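Beta-hydroxyacyl-(Acyl-carrier-protein) dehydratase FabA/FabZ (Xenorhabdus doucetiae, PDB 6QSR) probably acts as a lyase, dehydrating beta-hydroxyacyl intermediates on an acyl carrier protein during biosynthesis of aryl polyene pigments, as one half of a dehydratase heterocomplex. Local coordinates at residues B[105-111]-B[158-164]. Sequence-based numbering, arbitrary orientation.
Sequences LGMLLGG and RLNTYQP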
ATOM      1  N   LEU B 105      -7.910   4.820 -12.470  1.00 28.63           N
ATOM      2  CA  LEU B 105      -6.700   4.129 -12.036  1.00 31.53           C
ATOM      3  C   LEU B 105      -5.911   4.998 -11.088  1.00 30.70           C
ATOM      4  O   LEU B 105      -5.851   6.209 -11.263  1.00 29.25           O
ATOM      5  CB  LEU B 105      -5.800   3.828 -13.233  1.00 33.40           C
ATOM      6  CG  LEU B 105      -6.264   2.774 -14.232  1.00 34.25           C
ATOM      7  CD1 LEU B 105      -5.526   2.959 -15.547  1.00 39.63           C
ATOM      8  CD2 LEU B 105      -6.070   1.374 -13.672  1.00 33.99           C
ATOM      9  N   GLY B 106      -5.280   4.364 -10.107  1.00 30.25           N
ATOM     10  CA  GLY B 106      -4.394   5.052  -9.173  1.00 30.87           C
ATOM     11  C   GLY B 106      -3.206   4.164  -8.891  1.00 31.53           C
ATOM     12  O   GLY B 106      -3.347   2.945  -8.794  1.00 29.45           O
ATOM     13  N   MET B 107      -2.031   4.771  -8.775  1.00 30.19           N
ATOM     14  CA  MET B 107      -0.819   4.021  -8.517  1.00 32.77           C
ATOM     15  C   MET B 107      -0.003   4.697  -7.447  1.00 28.47           C
ATOM     16  O   MET B 107       0.162   5.917  -7.459  1.00 27.77           O
ATOM     17  CB  MET B 107       0.043   3.953  -9.767  1.00 42.99           C
ATOM     18  CG  MET B 107      -0.594   3.239 -10.932  1.00 47.59           C
ATOM     19  SD  MET B 107       0.612   3.210 -12.258  1.00 57.53           S
ATOM     20  CE  MET B 107       0.472   1.499 -12.730  1.00 58.05           C
ATOM     21  N   LEU B 108       0.522   3.884  -6.543  1.00 24.96           N
ATOM     22  CA  LEU B 108       1.532   4.331  -5.621  1.00 24.69           C
ATOM     23  C   LEU B 108       2.884   4.081  -6.295  1.00 24.57           C
ATOM     24  O   LEU B 108       3.169   2.954  -6.722  1.00 26.42           O
ATOM     25  CB  LEU B 108       1.390   3.564  -4.313  1.00 25.40           C
ATOM     26  CG  LEU B 108       2.233   4.030  -3.131  1.00 26.03           C
ATOM     27  CD1 LEU B 108       1.876   5.439  -2.697  1.00 27.36           C
ATOM     28  CD2 LEU B 108       2.043   3.046  -1.993  1.00 25.64           C
ATOM     29  N   LEU B 109       3.684   5.142  -6.439  1.00 24.09           N
ATOM     30  CA  LEU B 109       5.032   5.061  -7.026  1.00 23.15           C
ATOM     31  C   LEU B 109       6.117   4.872  -5.968  1.00 21.69           C
ATOM     32  O   LEU B 109       7.181   4.321  -6.253  1.00 22.68           O
ATOM     33  CB  LEU B 109       5.373   6.343  -7.788  1.00 26.51           C
ATOM     34  CG  LEU B 109       4.563   6.778  -9.007  1.00 32.29           C
ATOM     35  CD1 LEU B 109       5.188   8.042  -9.594  1.00 34.65           C
ATOM     36  CD2 LEU B 109       4.494   5.661 -10.040  1.00 31.93           C
ATOM     37  N   GLY B 110       5.897   5.394  -4.770  1.00 20.29           N
ATOM     38  CA  GLY B 110       6.909   5.277  -3.732  1.00 19.76           C
ATOM     39  C   GLY B 110       6.519   5.843  -2.390  1.00 18.17           C
ATOM     40  O   GLY B 110       5.542   6.591  -2.265  1.00 18.74           O
ATOM     41  N   GLY B 111       7.307   5.462  -1.388  1.00 16.50           N
ATOM     42  CA  GLY B 111       7.158   5.935  -0.023  1.00 15.66           C
ATOM     43  C   GLY B 111       8.521   6.105   0.606  1.00 15.84           C
ATOM     44  O   GLY B 111       9.470   5.399   0.242  1.00 18.59           O
ATOM     45  N   ARG B 158       6.173  10.187   3.805  1.00 20.95           N
ATOM     46  CA  ARG B 158       5.939  10.848   2.517  1.00 20.98           C
ATOM     47  C   ARG B 158       5.628   9.808   1.456  1.00 20.33           C
ATOM     48  O   ARG B 158       6.281   8.757   1.400  1.00 20.56           O
ATOM     49  CB  ARG B 158       7.143  11.672   2.073  1.00 24.85           C
ATOM     50  CG  ARG B 158       7.359  12.928   2.890  1.00 28.96           C
ATOM     51  CD  ARG B 158       8.373  13.844   2.225  1.00 32.26           C
ATOM     52  NE  ARG B 158       8.591  15.050   3.017  1.00 36.35           N
ATOM     53  CZ  ARG B 158       9.456  16.016   2.712  1.00 38.87           C
ATOM     54  NH1 ARG B 158      10.219  15.931   1.621  1.00 37.51           N
ATOM     55  NH2 ARG B 158       9.561  17.072   3.513  1.00 43.50           N
ATOM     56  N   LEU B 159       4.627  10.108   0.626  1.00 19.30           N
ATOM     57  CA  LEU B 159       4.184   9.235  -0.463  1.00 18.24           C
ATOM     58  C   LEU B 159       4.212   9.958  -1.807  1.00 19.09           C
ATOM     59  O   LEU B 159       3.924  11.154  -1.880  1.00 17.70           O
ATOM     60  CB  LEU B 159       2.748   8.743  -0.212  1.00 19.34           C
ATOM     61  CG  LEU B 159       2.587   7.477   0.619  1.00 21.29           C
ATOM     62  CD1 LEU B 159       3.042   7.735   2.041  1.00 24.85           C
ATOM     63  CD2 LEU B 159       1.147   7.003   0.622  1.00 20.98           C
ATOM     64  N   ASN B 160       4.528   9.205  -2.863  1.00 21.52           N
ATOM     65  CA  ASN B 160       4.429   9.680  -4.243  1.00 23.98           C
ATOM     66  C   ASN B 160       3.437   8.810  -5.007  1.00 23.17           C
ATOM     67  O   ASN B 160       3.490   7.581  -4.921  1.00 20.29           O
ATOM     68  CB  ASN B 160       5.801   9.657  -4.922  1.00 27.62           C
ATOM     69  CG  ASN B 160       6.762  10.671  -4.328  1.00 31.45           C
ATOM     70  OD1 ASN B 160       6.385  11.800  -4.033  1.00 35.90           O
ATOM     71  ND2 ASN B 160       8.010  10.269  -4.151  1.00 37.46           N
ATOM     72  N   THR B 161       2.542   9.456  -5.753  1.00 24.96           N
ATOM     73  CA  THR B 161       1.460   8.779  -6.471  1.00 25.87           C
ATOM     74  C   THR B 161       1.424   9.172  -7.943  1.00 27.22           C
ATOM     75  O   THR B 161       2.049  10.145  -8.353  1.00 26.59           O
ATOM     76  CB  THR B 161       0.101   9.128  -5.852  1.00 28.65           C
ATOM     77  OG1 THR B 161      -0.011  10.551  -5.742  1.00 30.11           O
ATOM     78  CG2 THR B 161      -0.044   8.478  -4.474  1.00 31.23           C
ATOM     79  N   TYR B 162       0.670   8.400  -8.721  1.00 31.26           N
ATOM     80  CA  TYR B 162       0.598   8.546 -10.175  1.00 35.56           C
ATOM     81  C   TYR B 162      -0.784   8.081 -10.613  1.00 33.91           C
ATOM     82  O   TYR B 162      -1.261   7.032 -10.171  1.00 28.84           O
ATOM     83  CB  TYR B 162       1.726   7.720 -10.803  1.00 41.38           C
ATOM     84  CG  TYR B 162       1.770   7.549 -12.317  1.00 47.60           C
ATOM     85  CD1 TYR B 162       1.441   8.586 -13.196  1.00 48.44           C
ATOM     86  CD2 TYR B 162       2.230   6.345 -12.867  1.00 51.34           C
ATOM     87  CE1 TYR B 162       1.521   8.405 -14.577  1.00 49.01           C
ATOM     88  CE2 TYR B 162       2.318   6.157 -14.234  1.00 53.79           C
ATOM     89  CZ  TYR B 162       1.971   7.184 -15.086  1.00 54.72           C
ATOM     90  OH  TYR B 162       2.066   6.964 -16.443  1.00 60.90           O
ATOM     91  N   GLN B 163      -1.427   8.878 -11.460  1.00 36.31           N
ATOM     92  CA  GLN B 163      -2.800   8.621 -11.878  1.00 41.08           C
ATOM     93  C   GLN B 163      -2.834   8.575 -13.408  1.00 40.62           C
ATOM     94  O   GLN B 163      -3.161   9.569 -14.053  1.00 39.60           O
ATOM     95  CB  GLN B 163      -3.723   9.702 -11.293  1.00 47.78           C
ATOM     96  CG  GLN B 163      -5.030   9.162 -10.742  1.00 53.93           C
ATOM     97  CD  GLN B 163      -5.768  10.164  -9.878  1.00 61.97           C
ATOM     98  OE1 GLN B 163      -6.163   9.856  -8.752  1.00 67.47           O
ATOM     99  NE2 GLN B 163      -5.951  11.374 -10.398  1.00 64.20           N
ATOM    100  N   PRO B 164      -2.465   7.419 -13.993  1.00 41.16           N
ATOM    101  CA  PRO B 164      -2.373   7.326 -15.447  1.00 40.12           C
ATOM    102  C   PRO B 164      -3.723   7.089 -16.108  1.00 36.88           C
ATOM    103  O   PRO B 164      -4.655   6.608 -15.455  1.00 29.49           O
ATOM    104  CB  PRO B 164      -1.488   6.098 -15.647  1.00 45.01           C
ATOM    105  CG  PRO B 164      -1.852   5.208 -14.508  1.00 44.17           C
ATOM    106  CD  PRO B 164      -2.153   6.125 -13.351  1.00 42.56           C
TER
HETATM  107  O   HOH W   1      -6.619   7.431 -13.733  1.00 48.90           O
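Five backbone hydrogen bonds join strands 107-111 and 158-162, which run antiparallel. Met-107 and Tyr-162 form a reciprocal pair: Met-107 N to Tyr-162 O and Tyr-162 N to Met-107 O are both 2.8 Å. Further along, Asn-160 N donates to Gly-110 O at 2.9 Å. Asn-160 O accepts twice, from Leu-109 N at 2.9 Å and from Gly-110 N at 3.3 Å. Two residues thus face one, which is a classic beta bulge, with Leu-109 at phi/psi -93/-30. At the other end a water bridges the carbonyls, 2.9 Å from Leu-105 O and 2.7 Å from Pro-164 O.

The Tyr-162 face carries a Met-aromatic contact. Met-107 SD lies 4.6 Å from the centroid of the Tyr-162 ring, obliquely, and 3.9 Å from Pro-164 CG. Leu-109 CG packs on Tyr-162 CB at 3.5 Å. The Tyr-162 hydroxyl is hydrogen-bonded to Glu-168, and its ring stacks on Phe-140. On the other face, Leu-108 CD1 meets Leu-159 CD2 at 3.7 Å. Leu-108, Leu-159 and Thr-161 rest there on helix 79-97, the central helix of the hotdog fold.

Gly-110 and Gly-111 also pair with a strand of the neighbouring AMP-dependent synthetase and ligase chain. Backbone hydrogen bonding therefore continues the sheet across the heterodimer, while the largely apolar face towards helix 79-97 adds to the hotdog core.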